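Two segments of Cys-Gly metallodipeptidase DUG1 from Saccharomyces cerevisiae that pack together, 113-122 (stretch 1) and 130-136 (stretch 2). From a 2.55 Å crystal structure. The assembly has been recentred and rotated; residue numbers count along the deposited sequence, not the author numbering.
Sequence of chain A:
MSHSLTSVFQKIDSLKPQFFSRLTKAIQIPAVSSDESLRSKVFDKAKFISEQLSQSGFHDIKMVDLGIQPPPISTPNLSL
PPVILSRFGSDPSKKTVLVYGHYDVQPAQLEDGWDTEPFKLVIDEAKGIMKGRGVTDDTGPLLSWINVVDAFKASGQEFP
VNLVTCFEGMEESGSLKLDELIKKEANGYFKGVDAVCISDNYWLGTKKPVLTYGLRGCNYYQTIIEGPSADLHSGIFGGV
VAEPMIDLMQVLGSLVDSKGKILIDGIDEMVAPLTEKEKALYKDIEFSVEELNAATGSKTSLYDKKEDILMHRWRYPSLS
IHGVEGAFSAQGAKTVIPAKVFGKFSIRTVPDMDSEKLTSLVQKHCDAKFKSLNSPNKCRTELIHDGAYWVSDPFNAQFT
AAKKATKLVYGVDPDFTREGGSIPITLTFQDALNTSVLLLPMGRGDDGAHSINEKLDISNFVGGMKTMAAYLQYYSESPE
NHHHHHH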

# COMPACT_ATOMS: atom_id res chain seq x y z
N GLY A 113 -14.33 1.05 -4.67
CA GLY A 113 -15.65 0.97 -4.07
C GLY A 113 -16.71 1.84 -4.72
O GLY A 113 -17.84 1.91 -4.26
N TRP A 114 -16.33 2.50 -5.81
CA TRP A 114 -17.23 3.34 -6.59
C TRP A 114 -18.40 2.57 -7.16
O TRP A 114 -18.23 1.44 -7.62
N ASP A 115 -19.58 3.18 -7.16
CA ASP A 115 -20.76 2.53 -7.71
C ASP A 115 -20.80 2.73 -9.22
O ASP A 115 -21.38 1.94 -9.95
N THR A 116 -20.15 3.78 -9.67
CA THR A 116 -20.08 4.10 -11.09
C THR A 116 -18.63 4.32 -11.41
O THR A 116 -17.81 4.42 -10.51
N GLU A 117 -18.31 4.41 -12.68
CA GLU A 117 -16.95 4.64 -13.09
C GLU A 117 -16.59 6.10 -12.86
O GLU A 117 -17.21 7.00 -13.43
N PRO A 118 -15.58 6.35 -12.01
CA PRO A 118 -15.24 7.68 -11.49
C PRO A 118 -15.01 8.73 -12.57
O PRO A 118 -15.29 9.91 -12.33
N PHE A 119 -14.54 8.32 -13.75
CA PHE A 119 -14.35 9.32 -14.81
C PHE A 119 -15.37 9.24 -15.92
O PHE A 119 -15.15 9.74 -17.00
N LYS A 120 -16.50 8.59 -15.65
CA LYS A 120 -17.65 8.75 -16.51
C LYS A 120 -18.67 9.50 -15.68
O LYS A 120 -19.22 8.95 -14.74
N LEU A 121 -18.90 10.76 -16.01
CA LEU A 121 -19.84 11.57 -15.24
C LEU A 121 -21.27 11.07 -15.41
O LEU A 121 -21.84 11.16 -16.50
N VAL A 122 -21.87 10.56 -14.34
CA VAL A 122 -23.25 10.14 -14.38
C VAL A 122 -24.14 11.24 -13.85
O VAL A 122 -24.01 11.64 -12.69
N MET A 130 -24.98 14.54 -9.61
CA MET A 130 -23.97 14.23 -10.60
C MET A 130 -22.87 13.49 -9.87
O MET A 130 -22.36 13.97 -8.86
N LYS A 131 -22.53 12.30 -10.35
CA LYS A 131 -21.50 11.47 -9.72
C LYS A 131 -20.28 11.37 -10.61
O LYS A 131 -20.38 10.97 -11.78
N GLY A 132 -19.12 11.73 -10.07
CA GLY A 132 -17.87 11.66 -10.81
C GLY A 132 -16.74 12.25 -10.01
O GLY A 132 -16.97 13.15 -9.19
N ARG A 133 -15.52 11.74 -10.21
CA ARG A 133 -14.35 12.29 -9.52
C ARG A 133 -14.05 13.70 -10.01
O ARG A 133 -13.90 13.92 -11.21
N GLY A 134 -13.97 14.64 -9.09
CA GLY A 134 -13.64 16.01 -9.44
C GLY A 134 -14.85 16.89 -9.66
O GLY A 134 -14.71 18.09 -9.92
N VAL A 135 -16.04 16.31 -9.53
CA VAL A 135 -17.24 17.07 -9.83
C VAL A 135 -17.51 18.18 -8.81
O VAL A 135 -17.99 19.25 -9.16
N THR A 136 -17.16 17.94 -7.55
CA THR A 136 -17.22 19.00 -6.54
C THR A 136 -15.83 19.59 -6.23
O THR A 136 -15.72 20.74 -5.81

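The polar links between these two stretches run entirely through the backbone, and the side chains fill the space around them. Val122 and Lys131 form an antiparallel hydrogen-bonded pair in which each residue is both donor and acceptor: Val122 N gives its proton to Lys131 O at 3.0 Å, and Lys131 N gives its own to Val122 O at 2.8 Å. Both carbonyls also receive a CA-H...O contact, Lys131 O from Leu121 CA at 3.6 Å and Val122 O from Met130 CA at 3.3 Å. The third bond lies beyond the strand, where Arg133 N donates to Pro118 O at 2.8 Å with a nearly straight angle of 164°. Pro118 can offer its carbonyl here although its ring nitrogen has no proton to give. It sits within a type I turn closed by Lys120 N to Glu117 O at 2.8 Å; a second turn, type II, carries the weak bond from Val135 N to Gly132 O at 3.3 Å.

Val122 (chi1 t) and Lys131 (chi1 m, chi2 t) put their side chains on the same face of the sheet, their CB atoms 4.5 Å apart. The aliphatic part of Lys131 suits this position, since it can cover its neighbours while the end of the chain leads away. Thr116, in the p rotamer, points toward stretch 2; its OG1 lies 4.1 Å from Lys131 CB, a packing contact without a hydrogen bond.

Leu121 leaves its CA sideways, yet its t, p rotamer brings CD1 to 4.2 Å from Met130 CB and 3.9 Å from Val135 CG2, a small apolar cluster. Gly132 fits beside it because it lacks a CB: an ideal one would lie a tight 3.1 Å from Leu121 CD1.

Arg133 points toward stretch 1 and is packed by two aromatic rings. Phe119, chi1 m, starts away from stretch 2, but its ring returns so that CE1 lies 4.0 Å from Arg133 CG, with Arg133 CB over one ring face. Trp114, also m, points inward; its CZ2 lies over one face of the Arg133 guanidinium, 3.6 Å from NH1, and its CH2 approaches Arg133 N at 3.5 Å, obliquely to the indole. A flat guanidinium can accept such a neighbour over its face while its N-H groups remain available in its own plane. NE, NH1 and NH2 are all hydrogen-bonded elsewhere in the structure, so this buried charged group is not left without polar partners.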

# COMPACT_ATOMS: atom_id res chain seq x y z
CB TRP A 114 -16.47 3.96 -7.75
CG TRP A 114 -15.65 5.13 -7.34
CD1 TRP A 114 -14.46 5.11 -6.67
CD2 TRP A 114 -15.95 6.51 -7.58
NE1 TRP A 114 -14.01 6.39 -6.47
CE2 TRP A 114 -14.91 7.27 -7.02
CE3 TRP A 114 -17.00 7.17 -8.22
CZ2 TRP A 114 -14.88 8.66 -7.08
CZ3 TRP A 114 -16.98 8.54 -8.28
CH2 TRP A 114 -15.92 9.28 -7.72
CB ASP A 115 -22.04 3.05 -7.05
CG ASP A 115 -22.20 2.56 -5.60
OD1 ASP A 115 -21.21 2.08 -5.00
OD2 ASP A 115 -23.32 2.67 -5.06
CB THR A 116 -20.82 5.41 -11.41
OG1 THR A 116 -20.49 6.39 -10.42
CG2 THR A 116 -22.30 5.21 -11.39
CB GLU A 117 -16.83 4.25 -14.55
CG GLU A 117 -17.75 3.07 -14.86
CD GLU A 117 -17.70 2.64 -16.30
OE1 GLU A 117 -16.59 2.29 -16.76
OE2 GLU A 117 -18.77 2.63 -16.96
CB PRO A 118 -13.97 7.43 -10.67
CG PRO A 118 -13.46 6.08 -11.12
CD PRO A 118 -14.68 5.31 -11.49
CB PHE A 119 -12.93 9.30 -15.37
CG PHE A 119 -11.88 9.52 -14.32
CD1 PHE A 119 -11.52 10.80 -13.94
CD2 PHE A 119 -11.28 8.45 -13.68
CE1 PHE A 119 -10.57 11.01 -12.97
CE2 PHE A 119 -10.33 8.65 -12.71
CZ PHE A 119 -9.97 9.94 -12.35
CB LYS A 120 -18.22 7.39 -16.95
CG LYS A 120 -17.25 6.50 -17.69
CD LYS A 120 -16.67 7.17 -18.94
CE LYS A 120 -17.57 6.99 -20.17
NZ LYS A 120 -17.21 7.90 -21.29
CB LEU A 121 -19.75 13.04 -15.65
CG LEU A 121 -20.72 13.92 -14.86
CD1 LEU A 121 -20.17 14.14 -13.45
CD2 LEU A 121 -21.00 15.23 -15.57
CB VAL A 122 -23.48 8.90 -13.51
CG1 VAL A 122 -24.98 8.65 -13.31
CG2 VAL A 122 -22.78 7.69 -14.12
CB MET A 130 -23.46 15.52 -11.24
CG MET A 130 -24.60 16.40 -11.74
SD MET A 130 -24.06 17.88 -12.61
CE MET A 130 -23.41 18.89 -11.27
CB LYS A 131 -22.04 10.07 -9.42
CG LYS A 131 -23.45 10.10 -8.86
CD LYS A 131 -23.99 8.72 -8.59
CE LYS A 131 -23.38 8.18 -7.29
NZ LYS A 131 -23.39 9.23 -6.22
CB ARG A 133 -13.11 11.41 -9.74
CG ARG A 133 -11.79 12.11 -9.37
CD ARG A 133 -11.72 12.46 -7.87
NE ARG A 133 -11.30 11.32 -7.04
CZ ARG A 133 -11.95 10.88 -5.97
NH1 ARG A 133 -13.08 11.45 -5.58
NH2 ARG A 133 -11.48 9.85 -5.29
CB VAL A 135 -18.47 16.17 -10.08
CG1 VAL A 135 -19.04 15.63 -8.78
CG2 VAL A 135 -19.53 16.96 -10.84
CB THR A 136 -17.90 18.54 -5.23
OG1 THR A 136 -18.39 19.68 -4.52
CG2 THR A 136 -16.93 17.80 -4.33